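Alpha-glucosidase YIHQ (Escherichia coli, PDB 5AEG) hydrolyses sulfoquinovosyl diacylglycerides and simple sulfoquinovosides, releasing sulfoquinovose for sulfoglycolysis. Local coordinates at residues R85-A97 and L104-R116. Sequence-based numbering, arbitrary orientation.
Sequences RGSDISATLNISA and LLELQNDNLNHNR
The His114 imidazole has the Asp110 carboxylate at its edge, in plane, and Ile89 coming in obliquely, its CG2 4.0 Å from CE1. The Asp110 carboxylate is met from above its plane by the amide of Ser90, N to OD2 3.1 Å, while OD1 gives its syn lone pair to His114 ND1 at 2.7 Å and is met on its anti side, tilted out of the carboxylate plane, by the amide of Asn111. These groups close off the open end, opposite the connecting turn, of an antiparallel beta hairpin, strands 89-97 and 103-109, in the galactose mutarotase-like N-terminal domain, away from the active site. With chi1 at 51°, the Asp110 carboxylate sits between its own N and carbonyl carbon, next to Ser90, whose O takes the Asp110 amide. With an alanine here, the Ser90 amide and His114 ND1 would probably both lose their acceptor, and the imidazole would be freer to turn.

Further along, Thr92, Asn94 and Ser96 form hydrogen-bonded pairs with Gln108, Glu106 and Leu104. On the buried face Ile95 and Leu105 lie side by side, CG1 to CD2 3.8 Å, and Leu93 CD1 reaches across to Leu105 CB at 3.9 Å; strand 79-85 pairs with 89-97 on its other edge, and strand 221-228 does the same for 103-109. On the other face a water links Thr92 OG1 to Glu106 O, and a second donates to Ser96 OG at 2.8 Å.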
loop_
_atom_site.group_PDB
_atom_site.type_symbol
_atom_site.label_atom_id
_atom_site.label_comp_id
_atom_site.label_asym_id
_atom_site.label_seq_id
_atom_site.Cartn_x
_atom_site.Cartn_y
_atom_site.Cartn_z
ATOM N N ARG A 85 -29.186 10.187 25.243
ATOM C CA ARG A 85 -28.962 9.860 26.655
ATOM C C ARG A 85 -29.438 11.089 27.503
ATOM O O ARG A 85 -29.073 12.224 27.229
ATOM C CB ARG A 85 -27.490 9.640 26.937
ATOM C CG ARG A 85 -27.197 9.230 28.356
ATOM C CD ARG A 85 -27.743 7.867 28.588
ATOM N NE ARG A 85 -27.359 7.432 29.924
ATOM C CZ ARG A 85 -26.209 6.830 30.236
ATOM N NH1 ARG A 85 -25.265 6.552 29.302
ATOM N NH2 ARG A 85 -26.007 6.499 31.504
ATOM N N GLY A 86 -30.337 10.855 28.443
ATOM C CA GLY A 86 -30.939 12.004 29.218
ATOM C C GLY A 86 -31.682 12.926 28.327
ATOM O O GLY A 86 -32.325 12.491 27.353
ATOM N N SER A 87 -31.606 14.231 28.603
ATOM C CA SER A 87 -32.324 15.240 27.858
ATOM C C SER A 87 -31.530 16.007 26.849
ATOM O O SER A 87 -32.141 16.661 26.022
ATOM C CB SER A 87 -32.915 16.318 28.816
ATOM O OG SER A 87 -31.868 17.047 29.416
ATOM N N ASP A 88 -30.202 15.921 26.916
ATOM C CA ASP A 88 -29.276 16.924 26.354
ATOM C C ASP A 88 -28.242 16.338 25.335
ATOM O O ASP A 88 -27.512 17.103 24.755
ATOM C CB ASP A 88 -28.464 17.626 27.510
ATOM C CG ASP A 88 -27.722 16.580 28.461
ATOM O OD1 ASP A 88 -28.049 15.367 28.354
ATOM O OD2 ASP A 88 -26.872 16.904 29.357
ATOM N N ILE A 89 -28.119 15.016 25.180
ATOM C CA ILE A 89 -27.030 14.413 24.357
ATOM C C ILE A 89 -27.711 13.501 23.363
ATOM O O ILE A 89 -28.471 12.616 23.777
ATOM C CB ILE A 89 -26.061 13.591 25.266
ATOM C CG1 ILE A 89 -25.651 14.419 26.465
ATOM C CG2 ILE A 89 -24.813 13.100 24.488
ATOM C CD1 ILE A 89 -25.395 13.573 27.710
ATOM N N SER A 90 -27.427 13.670 22.074
ATOM C CA SER A 90 -28.065 12.858 21.108
ATOM C C SER A 90 -27.255 12.737 19.833
ATOM O O SER A 90 -26.307 13.552 19.551
ATOM C CB SER A 90 -29.474 13.457 20.777
ATOM O OG SER A 90 -29.316 14.716 20.239
ATOM N N ALA A 91 -27.665 11.761 19.028
ATOM C CA ALA A 91 -27.129 11.657 17.665
ATOM C C ALA A 91 -28.190 11.024 16.752
ATOM O O ALA A 91 -29.028 10.301 17.241
ATOM C CB ALA A 91 -25.879 10.740 17.685
ATOM N N THR A 92 -28.078 11.195 15.461
ATOM C CA THR A 92 -29.030 10.536 14.523
ATOM C C THR A 92 -28.290 9.580 13.596
ATOM O O THR A 92 -27.160 9.858 13.174
ATOM C CB THR A 92 -29.783 11.509 13.619
ATOM O OG1 THR A 92 -28.827 12.250 12.942
ATOM C CG2 THR A 92 -30.639 12.496 14.430
ATOM N N LEU A 93 -28.914 8.452 13.323
ATOM C CA LEU A 93 -28.392 7.468 12.375
ATOM C C LEU A 93 -29.440 7.234 11.332
ATOM O O LEU A 93 -30.557 6.782 11.660
ATOM C CB LEU A 93 -28.069 6.161 13.099
ATOM C CG LEU A 93 -27.686 4.980 12.177
ATOM C CD1 LEU A 93 -26.363 5.311 11.478
ATOM C CD2 LEU A 93 -27.634 3.680 12.909
ATOM N N ASN A 94 -29.149 7.624 10.107
ATOM C CA ASN A 94 -29.962 7.308 8.984
ATOM C C ASN A 94 -29.494 6.012 8.321
ATOM O O ASN A 94 -28.277 5.842 8.036
ATOM C CB ASN A 94 -29.932 8.440 7.963
ATOM C CG ASN A 94 -31.314 8.760 7.468
ATOM O OD1 ASN A 94 -31.958 9.642 8.037
ATOM N ND2 ASN A 94 -31.827 7.979 6.487
ATOM N N ILE A 95 -30.458 5.156 8.021
ATOM C CA ILE A 95 -30.250 3.840 7.415
ATOM C C ILE A 95 -31.043 3.825 6.126
ATOM O O ILE A 95 -32.291 4.130 6.103
ATOM C CB ILE A 95 -30.757 2.744 8.304
ATOM C CG1 ILE A 95 -30.061 2.783 9.636
ATOM C CG2 ILE A 95 -30.603 1.329 7.676
ATOM C CD1 ILE A 95 -30.588 1.722 10.604
ATOM N N SER A 96 -30.324 3.517 5.047
ATOM C CA SER A 96 -30.880 3.556 3.697
ATOM C C SER A 96 -30.115 2.600 2.762
ATOM O O SER A 96 -29.061 2.068 3.162
ATOM C CB SER A 96 -30.974 4.974 3.186
ATOM O OG SER A 96 -29.788 5.550 2.665
ATOM N N ALA A 97 -30.742 2.232 1.647
ATOM C CA ALA A 97 -30.025 1.758 0.409
ATOM C C ALA A 97 -29.463 2.986 -0.365
ATOM O O ALA A 97 -30.064 4.067 -0.373
ATOM C CB ALA A 97 -30.939 0.922 -0.477
ATOM N N LEU A 104 -26.244 2.082 3.253
ATOM C CA LEU A 104 -25.633 3.385 3.681
ATOM C C LEU A 104 -26.025 3.723 5.131
ATOM O O LEU A 104 -27.262 3.756 5.434
ATOM C CB LEU A 104 -26.087 4.482 2.741
ATOM C CG LEU A 104 -25.651 5.926 2.933
ATOM C CD1 LEU A 104 -24.135 5.972 2.811
ATOM C CD2 LEU A 104 -26.291 6.879 1.910
ATOM N N LEU A 105 -25.032 3.840 6.075
ATOM C CA LEU A 105 -25.280 4.323 7.441
ATOM C C LEU A 105 -24.701 5.696 7.567
ATOM O O LEU A 105 -23.518 5.925 7.261
ATOM C CB LEU A 105 -24.699 3.420 8.527
ATOM C CG LEU A 105 -25.055 1.949 8.567
ATOM C CD1 LEU A 105 -24.464 1.350 9.864
ATOM C CD2 LEU A 105 -26.555 1.717 8.521
ATOM N N GLU A 106 -25.518 6.655 7.983
ATOM C CA GLU A 106 -25.071 8.041 8.072
ATOM C C GLU A 106 -25.314 8.519 9.494
ATOM O O GLU A 106 -26.478 8.717 9.905
ATOM C CB GLU A 106 -25.829 8.930 7.091
ATOM C CG GLU A 106 -25.487 8.732 5.639
ATOM C CD GLU A 106 -26.545 9.366 4.745
ATOM O OE1 GLU A 106 -27.715 8.933 4.825
ATOM O OE2 GLU A 106 -26.215 10.296 4.011
ATOM N N LEU A 107 -24.225 8.783 10.222
ATOM C CA LEU A 107 -24.298 9.140 11.624
ATOM C C LEU A 107 -23.963 10.604 11.755
ATOM O O LEU A 107 -22.957 11.065 11.210
ATOM C CB LEU A 107 -23.273 8.342 12.371
ATOM C CG LEU A 107 -23.676 7.561 13.551
ATOM C CD1 LEU A 107 -22.478 6.674 13.943
ATOM C CD2 LEU A 107 -24.103 8.527 14.637
ATOM N N GLN A 108 -24.773 11.359 12.509
ATOM C CA GLN A 108 -24.441 12.742 12.802
ATOM C C GLN A 108 -24.697 13.084 14.283
ATOM O O GLN A 108 -25.810 12.937 14.749
ATOM C CB GLN A 108 -25.204 13.654 11.826
ATOM C CG GLN A 108 -25.035 15.169 12.033
ATOM C CD GLN A 108 -23.576 15.650 11.873
ATOM O OE1 GLN A 108 -23.029 15.685 10.767
ATOM N NE2 GLN A 108 -22.916 15.981 12.999
ATOM N N ASN A 109 -23.660 13.492 15.023
ATOM C CA ASN A 109 -23.784 13.799 16.422
ATOM C C ASN A 109 -24.532 15.166 16.508
ATOM O O ASN A 109 -24.453 15.975 15.570
ATOM C CB ASN A 109 -22.449 13.895 17.127
ATOM C CG ASN A 109 -21.798 12.542 17.320
ATOM O OD1 ASN A 109 -22.397 11.517 17.035
ATOM N ND2 ASN A 109 -20.544 12.542 17.828
ATOM N N ASP A 110 -25.219 15.358 17.622
ATOM C CA ASP A 110 -25.971 16.609 17.926
ATOM C C ASP A 110 -25.229 17.859 17.649
ATOM O O ASP A 110 -25.702 18.755 17.031
ATOM C CB ASP A 110 -26.451 16.603 19.411
ATOM C CG ASP A 110 -25.314 16.286 20.481
ATOM O OD1 ASP A 110 -24.084 16.053 20.103
ATOM O OD2 ASP A 110 -25.627 16.173 21.740
ATOM N N ASN A 111 -24.001 17.949 18.093
ATOM C CA ASN A 111 -23.185 19.094 17.669
ATOM C C ASN A 111 -21.721 18.724 17.440
ATOM O O ASN A 111 -21.220 17.660 17.985
ATOM C CB ASN A 111 -23.330 20.194 18.710
ATOM C CG ASN A 111 -22.790 19.790 20.059
ATOM O OD1 ASN A 111 -21.575 19.735 20.278
ATOM N ND2 ASN A 111 -23.669 19.497 20.967
ATOM N N LEU A 112 -21.057 19.656 16.745
ATOM C CA LEU A 112 -19.649 19.573 16.360
ATOM C C LEU A 112 -18.740 19.359 17.540
ATOM O O LEU A 112 -17.690 18.779 17.351
ATOM C CB LEU A 112 -19.149 20.838 15.603
ATOM C CG LEU A 112 -19.420 21.036 14.105
ATOM C CD1 LEU A 112 -18.706 22.311 13.634
ATOM C CD2 LEU A 112 -18.990 19.847 13.249
ATOM N N ASN A 113 -19.137 19.747 18.765
ATOM C CA ASN A 113 -18.236 19.576 19.900
ATOM C C ASN A 113 -18.084 18.151 20.325
ATOM O O ASN A 113 -17.124 17.801 20.978
ATOM C CB ASN A 113 -18.650 20.430 21.099
ATOM C CG ASN A 113 -18.557 21.899 20.772
ATOM O OD1 ASN A 113 -17.511 22.349 20.366
ATOM N ND2 ASN A 113 -19.666 22.588 20.788
ATOM N N HIS A 114 -19.042 17.328 19.936
ATOM C CA HIS A 114 -18.935 15.913 20.258
ATOM C C HIS A 114 -18.179 15.299 19.083
ATOM O O HIS A 114 -18.775 14.807 18.131
ATOM C CB HIS A 114 -20.286 15.263 20.471
ATOM C CG HIS A 114 -20.867 15.571 21.810
ATOM N ND1 HIS A 114 -22.200 15.846 21.995
ATOM C CD2 HIS A 114 -20.289 15.687 23.026
ATOM C CE1 HIS A 114 -22.427 16.094 23.274
ATOM N NE2 HIS A 114 -21.292 15.967 23.926
ATOM N N ASN A 115 -16.849 15.386 19.160
ATOM C CA ASN A 115 -15.961 14.908 18.069
ATOM C C ASN A 115 -15.372 13.498 18.233
ATOM O O ASN A 115 -14.262 13.208 17.733
ATOM C CB ASN A 115 -14.856 15.923 17.882
ATOM C CG ASN A 115 -13.883 15.970 19.040
ATOM O OD1 ASN A 115 -14.127 15.485 20.170
ATOM N ND2 ASN A 115 -12.706 16.477 18.738
ATOM N N ARG A 116 -16.078 12.650 18.956
ATOM C CA ARG A 116 -15.768 11.230 19.130
ATOM C C ARG A 116 -17.032 10.375 18.886
ATOM O O ARG A 116 -18.155 10.765 19.306
ATOM C CB ARG A 116 -15.227 10.899 20.505
ATOM C CG ARG A 116 -13.930 11.635 20.872
ATOM C CD ARG A 116 -12.726 11.007 20.166
ATOM N NE ARG A 116 -11.449 11.726 20.369
ATOM C CZ ARG A 116 -10.983 12.752 19.637
ATOM N NH1 ARG A 116 -11.645 13.299 18.650
ATOM N NH2 ARG A 116 -9.822 13.278 19.971
HETATM O O HOH W 1 -24.989 17.856 24.038
HETATM O O HOH W 2 -27.982 10.967 10.435
HETATM O O HOH W 3 -28.734 6.511 5.028
#